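Local atomic coordinates of D-lactate dehydrogenase (Fermentative) (PDB entry 6ABJ), a protein that catalyses the NADH-dependent interconversion of pyruvate and D-lactate, probably reducing pyruvate during fermentation, as a tetrameric D-2-hydroxyacid dehydrogenase. Residues Ile19-Ser23 with Thr54-Ala58; Leu219-Leu223 with Asn247-Leu253; Gly269-Val275 with Asn305-His311. Numbering follows the deposited sequence.

Contact 1. Residues Ile19-Ser23 with Thr54-Ala58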
# COMPACT_ATOMS: atom_id res chain seq x y z
N ILE B 19 13.32 31.94 -21.27
CA ILE B 19 13.41 30.45 -21.39
C ILE B 19 12.09 29.87 -20.94
O ILE B 19 11.59 30.22 -19.87
CB ILE B 19 14.56 29.83 -20.54
CG1 ILE B 19 15.92 30.45 -20.89
CG2 ILE B 19 14.64 28.31 -20.77
CD1 ILE B 19 16.96 30.31 -19.81
N LEU B 20 11.47 29.10 -21.83
CA LEU B 20 10.23 28.40 -21.52
C LEU B 20 10.55 26.92 -21.23
O LEU B 20 11.07 26.21 -22.10
CB LEU B 20 9.19 28.52 -22.66
CG LEU B 20 7.85 27.80 -22.42
CD1 LEU B 20 7.11 28.34 -21.19
CD2 LEU B 20 6.99 27.90 -23.67
N PHE B 21 10.20 26.47 -20.02
CA PHE B 21 10.35 25.06 -19.61
C PHE B 21 9.03 24.29 -19.77
O PHE B 21 8.02 24.74 -19.25
CB PHE B 21 10.72 24.99 -18.13
CG PHE B 21 12.07 25.58 -17.79
CD1 PHE B 21 12.27 26.97 -17.76
CD2 PHE B 21 13.13 24.75 -17.47
CE1 PHE B 21 13.52 27.50 -17.43
CE2 PHE B 21 14.36 25.26 -17.11
CZ PHE B 21 14.56 26.65 -17.12
N PHE B 22 9.06 23.20 -20.55
CA PHE B 22 7.93 22.34 -20.70
C PHE B 22 8.17 21.15 -19.72
O PHE B 22 9.30 20.96 -19.25
CB PHE B 22 7.78 21.80 -22.12
CG PHE B 22 7.25 22.78 -23.08
CD1 PHE B 22 5.88 22.92 -23.28
CD2 PHE B 22 8.13 23.63 -23.79
CE1 PHE B 22 5.38 23.86 -24.17
CE2 PHE B 22 7.63 24.58 -24.68
CZ PHE B 22 6.24 24.68 -24.87
N SER B 23 7.08 20.47 -19.38
CA SER B 23 7.07 19.30 -18.44
C SER B 23 7.68 19.65 -17.07
O SER B 23 8.38 18.88 -16.48
CB SER B 23 7.74 18.10 -19.09
OG SER B 23 7.03 17.67 -20.29
N THR B 54 0.86 22.06 -28.03
CA THR B 54 1.34 22.99 -26.97
C THR B 54 2.59 23.81 -27.42
O THR B 54 3.07 24.70 -26.68
CB THR B 54 1.74 22.22 -25.72
OG1 THR B 54 2.76 21.24 -26.04
CG2 THR B 54 0.52 21.50 -25.14
N ALA B 55 3.09 23.52 -28.61
CA ALA B 55 4.28 24.23 -29.13
C ALA B 55 4.04 25.74 -29.22
O ALA B 55 4.96 26.57 -29.03
CB ALA B 55 4.67 23.66 -30.49
N VAL B 56 2.77 26.08 -29.48
CA VAL B 56 2.35 27.46 -29.60
C VAL B 56 2.68 28.28 -28.35
O VAL B 56 2.88 29.49 -28.43
CB VAL B 56 0.83 27.53 -29.97
CG1 VAL B 56 -0.05 26.92 -28.88
CG2 VAL B 56 0.44 28.97 -30.31
N LEU B 57 2.77 27.62 -27.20
CA LEU B 57 3.15 28.32 -25.96
C LEU B 57 4.58 28.91 -26.00
O LEU B 57 4.88 29.89 -25.30
CB LEU B 57 2.99 27.35 -24.78
CG LEU B 57 1.54 26.94 -24.48
CD1 LEU B 57 1.49 25.83 -23.44
CD2 LEU B 57 0.71 28.13 -24.03
N ALA B 58 5.45 28.28 -26.80
CA ALA B 58 6.83 28.71 -26.97
C ALA B 58 7.00 29.81 -28.03
O ALA B 58 8.13 30.20 -28.36
CB ALA B 58 7.66 27.52 -27.40

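Contact 2. Residues Leu219-Leu223 with Asn247-Leu253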
# COMPACT_ATOMS: atom_id res chain seq x y z
N LEU B 219 25.08 -2.59 -13.44
CA LEU B 219 25.43 -2.09 -14.75
C LEU B 219 25.73 -0.59 -14.72
O LEU B 219 24.90 0.24 -14.29
CB LEU B 219 24.31 -2.36 -15.74
CG LEU B 219 23.83 -3.78 -15.79
CD1 LEU B 219 22.59 -4.00 -16.65
CD2 LEU B 219 24.93 -4.66 -16.34
N HIS B 220 26.92 -0.25 -15.21
CA HIS B 220 27.30 1.14 -15.38
C HIS B 220 28.06 1.42 -16.69
O HIS B 220 28.77 2.41 -16.76
CB HIS B 220 28.17 1.55 -14.23
CG HIS B 220 27.52 1.33 -12.90
ND1 HIS B 220 26.67 2.24 -12.32
CD2 HIS B 220 27.59 0.27 -12.07
CE1 HIS B 220 26.25 1.75 -11.17
NE2 HIS B 220 26.82 0.57 -10.99
N CYS B 221 27.88 0.59 -17.70
CA CYS B 221 28.56 0.83 -18.96
C CYS B 221 27.67 1.68 -19.88
O CYS B 221 26.42 1.59 -19.80
CB CYS B 221 28.90 -0.49 -19.62
SG CYS B 221 27.44 -1.58 -19.75
N PRO B 222 28.29 2.50 -20.77
CA PRO B 222 27.56 3.19 -21.82
C PRO B 222 26.77 2.26 -22.70
O PRO B 222 27.15 1.08 -22.94
CB PRO B 222 28.69 3.89 -22.64
CG PRO B 222 29.75 4.15 -21.61
CD PRO B 222 29.73 2.87 -20.78
N LEU B 223 25.64 2.76 -23.21
CA LEU B 223 24.87 2.01 -24.19
C LEU B 223 25.45 2.23 -25.61
O LEU B 223 25.56 3.36 -26.05
CB LEU B 223 23.37 2.41 -24.16
CG LEU B 223 22.52 1.85 -25.31
CD1 LEU B 223 22.39 0.34 -25.24
CD2 LEU B 223 21.13 2.51 -25.37
N ASN B 247 20.23 -2.26 -12.48
CA ASN B 247 20.46 -1.45 -13.67
C ASN B 247 20.04 -0.02 -13.41
O ASN B 247 18.84 0.34 -13.44
CB ASN B 247 19.73 -1.98 -14.89
CG ASN B 247 20.13 -1.21 -16.16
OD1 ASN B 247 21.12 -0.46 -16.14
ND2 ASN B 247 19.35 -1.35 -17.19
N THR B 248 21.03 0.80 -13.08
CA THR B 248 20.86 2.27 -13.13
C THR B 248 21.49 2.90 -14.39
O THR B 248 21.59 4.10 -14.43
CB THR B 248 21.43 2.92 -11.87
OG1 THR B 248 22.85 2.63 -11.78
CG2 THR B 248 20.73 2.36 -10.59
N GLY B 249 21.95 2.12 -15.35
CA GLY B 249 22.72 2.64 -16.53
C GLY B 249 21.81 3.16 -17.66
O GLY B 249 21.48 4.30 -17.69
N ARG B 250 21.32 2.31 -18.50
CA ARG B 250 20.33 2.69 -19.52
C ARG B 250 19.45 1.51 -19.74
O ARG B 250 19.89 0.39 -19.65
CB ARG B 250 21.01 3.02 -20.90
CG ARG B 250 21.85 4.29 -20.93
CD ARG B 250 21.07 5.61 -20.98
NE ARG B 250 20.06 5.55 -22.04
CZ ARG B 250 20.33 5.54 -23.36
NH1 ARG B 250 21.58 5.60 -23.82
NH2 ARG B 250 19.32 5.46 -24.23
N GLY B 251 18.19 1.76 -20.04
CA GLY B 251 17.19 0.70 -20.17
C GLY B 251 17.57 -0.38 -21.11
O GLY B 251 17.41 -1.58 -20.82
N ALA B 252 18.15 0.02 -22.23
CA ALA B 252 18.41 -0.94 -23.31
C ALA B 252 19.59 -1.86 -23.01
O ALA B 252 19.92 -2.71 -23.82
CB ALA B 252 18.61 -0.20 -24.67
N LEU B 253 20.29 -1.66 -21.88
CA LEU B 253 21.38 -2.61 -21.48
C LEU B 253 20.85 -3.98 -21.18
O LEU B 253 21.57 -4.97 -21.17
CB LEU B 253 22.17 -2.08 -20.27
CG LEU B 253 22.98 -0.81 -20.46
CD1 LEU B 253 23.67 -0.36 -19.18
CD2 LEU B 253 24.05 -0.93 -21.57
O HOH W 1 23.53 0.05 -11.97
O HOH W 2 24.94 4.02 -13.49

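Contact 3. Residues Gly269-Val275 with Asn305-His311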
# COMPACT_ATOMS: atom_id res chain seq x y z
N GLY B 269 17.48 -13.70 -8.35
CA GLY B 269 16.94 -13.53 -7.01
C GLY B 269 16.32 -12.18 -6.77
O GLY B 269 15.42 -12.07 -5.95
N TYR B 270 16.89 -11.15 -7.35
CA TYR B 270 16.46 -9.80 -7.08
C TYR B 270 16.72 -8.94 -8.29
O TYR B 270 17.68 -9.15 -9.03
CB TYR B 270 17.26 -9.17 -5.93
CG TYR B 270 17.41 -9.93 -4.63
CD1 TYR B 270 18.34 -10.95 -4.50
CD2 TYR B 270 16.67 -9.56 -3.51
CE1 TYR B 270 18.50 -11.62 -3.30
CE2 TYR B 270 16.83 -10.22 -2.31
CZ TYR B 270 17.74 -11.25 -2.20
OH TYR B 270 17.89 -11.91 -1.01
N LEU B 271 15.87 -7.94 -8.46
CA LEU B 271 16.08 -6.91 -9.48
C LEU B 271 15.75 -5.51 -9.03
O LEU B 271 14.67 -5.24 -8.53
CB LEU B 271 15.27 -7.28 -10.73
CG LEU B 271 15.34 -6.31 -11.93
CD1 LEU B 271 16.65 -6.45 -12.66
CD2 LEU B 271 14.16 -6.52 -12.85
N GLY B 272 16.71 -4.59 -9.26
CA GLY B 272 16.54 -3.18 -9.00
C GLY B 272 16.74 -2.42 -10.31
O GLY B 272 17.80 -2.50 -10.87
N LEU B 273 15.70 -1.73 -10.76
CA LEU B 273 15.82 -0.94 -11.97
C LEU B 273 15.55 0.51 -11.67
O LEU B 273 14.59 0.83 -10.99
CB LEU B 273 14.79 -1.38 -13.01
CG LEU B 273 14.83 -2.80 -13.54
CD1 LEU B 273 13.67 -2.93 -14.56
CD2 LEU B 273 16.13 -3.24 -14.12
N ASP B 274 16.41 1.38 -12.17
CA ASP B 274 16.10 2.81 -12.25
C ASP B 274 15.87 3.28 -13.70
O ASP B 274 15.41 4.41 -13.91
CB ASP B 274 17.21 3.65 -11.63
CG ASP B 274 16.79 5.12 -11.50
OD1 ASP B 274 15.78 5.40 -10.79
OD2 ASP B 274 17.44 6.01 -12.09
N VAL B 275 16.04 2.37 -14.65
CA VAL B 275 15.85 2.68 -16.06
C VAL B 275 15.16 1.52 -16.72
O VAL B 275 15.21 0.36 -16.23
CB VAL B 275 17.21 2.99 -16.76
CG1 VAL B 275 17.91 4.20 -16.11
CG2 VAL B 275 18.10 1.80 -16.69
N ASN B 305 10.32 -9.17 -5.26
CA ASN B 305 11.76 -9.03 -5.22
C ASN B 305 12.27 -8.18 -6.39
O ASN B 305 13.41 -8.27 -6.78
CB ASN B 305 12.41 -10.42 -5.25
CG ASN B 305 11.92 -11.32 -6.44
OD1 ASN B 305 10.83 -11.14 -6.97
ND2 ASN B 305 12.74 -12.30 -6.80
N VAL B 306 11.39 -7.31 -6.85
CA VAL B 306 11.72 -6.25 -7.83
C VAL B 306 11.32 -4.89 -7.32
O VAL B 306 10.24 -4.73 -6.80
CB VAL B 306 10.98 -6.49 -9.15
CG1 VAL B 306 11.19 -5.35 -10.12
CG2 VAL B 306 11.40 -7.81 -9.74
N VAL B 307 12.24 -3.91 -7.44
CA VAL B 307 11.94 -2.50 -7.14
C VAL B 307 12.35 -1.69 -8.36
O VAL B 307 13.48 -1.83 -8.82
CB VAL B 307 12.78 -2.02 -5.90
CG1 VAL B 307 12.62 -0.53 -5.72
CG2 VAL B 307 12.29 -2.78 -4.64
N VAL B 308 11.43 -0.86 -8.79
CA VAL B 308 11.62 0.03 -9.95
C VAL B 308 11.41 1.44 -9.46
O VAL B 308 10.42 1.73 -8.81
CB VAL B 308 10.62 -0.24 -11.05
CG1 VAL B 308 10.80 0.80 -12.21
CG2 VAL B 308 10.76 -1.66 -11.53
N THR B 309 12.44 2.30 -9.71
CA THR B 309 12.32 3.71 -9.55
C THR B 309 12.37 4.36 -10.94
O THR B 309 12.99 3.82 -11.84
CB THR B 309 13.41 4.28 -8.58
OG1 THR B 309 14.70 3.87 -8.97
CG2 THR B 309 13.18 3.75 -7.11
N ALA B 310 11.67 5.49 -11.07
CA ALA B 310 11.34 6.02 -12.39
C ALA B 310 12.37 7.05 -12.86
O ALA B 310 12.12 8.28 -12.91
CB ALA B 310 9.90 6.54 -12.42
N HIS B 311 13.56 6.52 -13.10
CA HIS B 311 14.77 7.29 -13.43
C HIS B 311 15.02 8.43 -12.46
O HIS B 311 14.99 9.64 -12.81
CB HIS B 311 14.75 7.77 -14.87
CG HIS B 311 16.13 8.04 -15.39
ND1 HIS B 311 16.47 7.82 -16.70
CD2 HIS B 311 17.28 8.39 -14.76
CE1 HIS B 311 17.77 8.02 -16.86
NE2 HIS B 311 18.29 8.39 -15.69

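Contact 1. Residues Ile19-Ser23 with Thr54-Ala58
Thr-54 opens the second segment by offering its carbonyl to the rim of an aromatic ring: Phe-22 CE1 lies 3.5 Å from Thr-54 O, close to the ring plane. The same oxygen accepts from Leu-57 N at 3.0 Å, while the threonine hydroxyl OG1 is bonded to the backbone of His-49 and Gln-51. Ala-55 and Val-56 turn their CA-to-CB bonds away from the first segment, and their side chains touch Arg-79 of helix 74-82, as the chain winds into a short 3-10 turn. This turn sits in the connection between strands 42-45 and 63-66, the neighbours on either side of strand 18-21 in the five-stranded parallel sheet, so it packs against one face of that sheet at its first strand, next to the edge strand 42-45. Leu-57 then brings CB to 4.2 Å from both Leu-20 CD2 and Phe-22 CZ. Leu-57 O is 3.3 Å from Leu-20 CD2. The Ala-58 methyl touches both side chains, CB lying 3.8 Å from Leu-20 CD2 and 4.0 Å from Phe-22 CE2.

Contact 2. Residues Leu219-Leu223 with Asn247-Leu253
The C-terminal edge of the NAD-binding Rossmann domain's parallel sheet is where cofactor is bound, and this contact joins two of the loops there, those leaving strands 216-219 and 243-247. Thr-248, an NADH-binding residue, lies in it; no NADH is bound to this chain, and two waters bridge the loops near that residue. Water 1 donates to Leu-219 O (2.7 Å) and accepts from Thr-248 N (2.8 Å). Water 2 is hydrogen-bonded to His-220 ND1 at 2.7 Å and to Thr-248 OG1 at 3.0 Å. No direct hydrogen bond crosses between the segments, so the polar link here runs through solvent. The His-220 side chain also lies about 4 Å from that of Ile-171, another NADH-binding residue, next to the glycine-rich turn expected of a Rossmann fold.

Asn-247 shapes the second loop from within: its OD1 accepts from Gly-249 N at 2.8 Å, forming an Asx turn, and its ND2 donates to Arg-250 O at 3.1 Å. Arg-250 O also receives Leu-253 N at 3.1 Å as the chain enters a 3-10 turn. That turn delivers Leu-253 into the bend of the first loop, with CD1 4.0 Å from Leu-219 CB and 3.4 Å from Cys-221 O, and CD2 3.9 Å from Cys-221 SG. Farther along, Leu-223 CD2 packs 3.8 Å from Ala-252 CB and sits over one face of the Arg-250 guanidinium, 3.5 Å from NH1.

Contact 3. Residues Gly269-Val275 with Asn305-His311
Two adjacent parallel strands pair here at one margin of the seven-stranded Rossmann sheet, 306-308 being the outermost strand within this chain. Their axes run 4.9 Å apart and only 2° from parallel. Leu-271 N donates to Asn-305 O (3.0 Å), Val-307 N to Leu-271 O (3.0 Å), Leu-273 N to Val-307 O (2.9 Å) and Thr-309 N to Leu-273 O (2.9 Å). Asn-305 extends this ladder at its start through its side chain, ND2 donating to Gly-269 O at 2.8 Å. The pair belongs to a beta-alpha-beta unit whose crossover contains helix 295-302. Leu-271, Leu-273, Val-306 and Val-308 share one sheet face, where Leu-271 CB meets Val-306 CG2 at 4.0 Å; Val-307 projects from the other, against helix 118-134 and Tyr-140 of a second subunit.

Past the strands the two segments stay linked at the cofactor end. Asp-274, an NADH-binding residue, accepts through OD1 from Thr-309 OG1 at 2.6 Å, and its carboxylate also receives the backbone amides of Gln-312 and Ala-313. Ala-310 centres an inverse gamma turn, in which His-311 N bonds weakly to Thr-309 O (3.0 Å) and also, weakly, to Asp-274 O (2.9 Å). The His-311 ring, hydrogen-bonded to Glu-279 through ND1, takes a CH-pi contact on its face from Val-275 CG1, 4.0 Å from the ring centroid.

How the contacts relate
From the N terminus the chain first closes contact 1, ending a 30-residue excursion through helix 26-35 and strand 42-45, beside the five-stranded sheet. Contact 2 follows with 23 residues between its segments and contact 3 with 29; the three come in series, neither nested nor crossed. Contact 1 stands apart, its centre about 30 Å from that of contact 2 and 32 Å from that of contact 3. Those two touch within the Rossmann sheet, where strand 243-247 lies beside strand 268-273: Asn-247 N lies 2.9 Å from Gly-272 O and Asn-247 O 2.9 Å from Asp-274 N, both probable hydrogen bonds. Together they connect four successive strands, bringing NADH-binding Thr-248 and Asp-274 side by side.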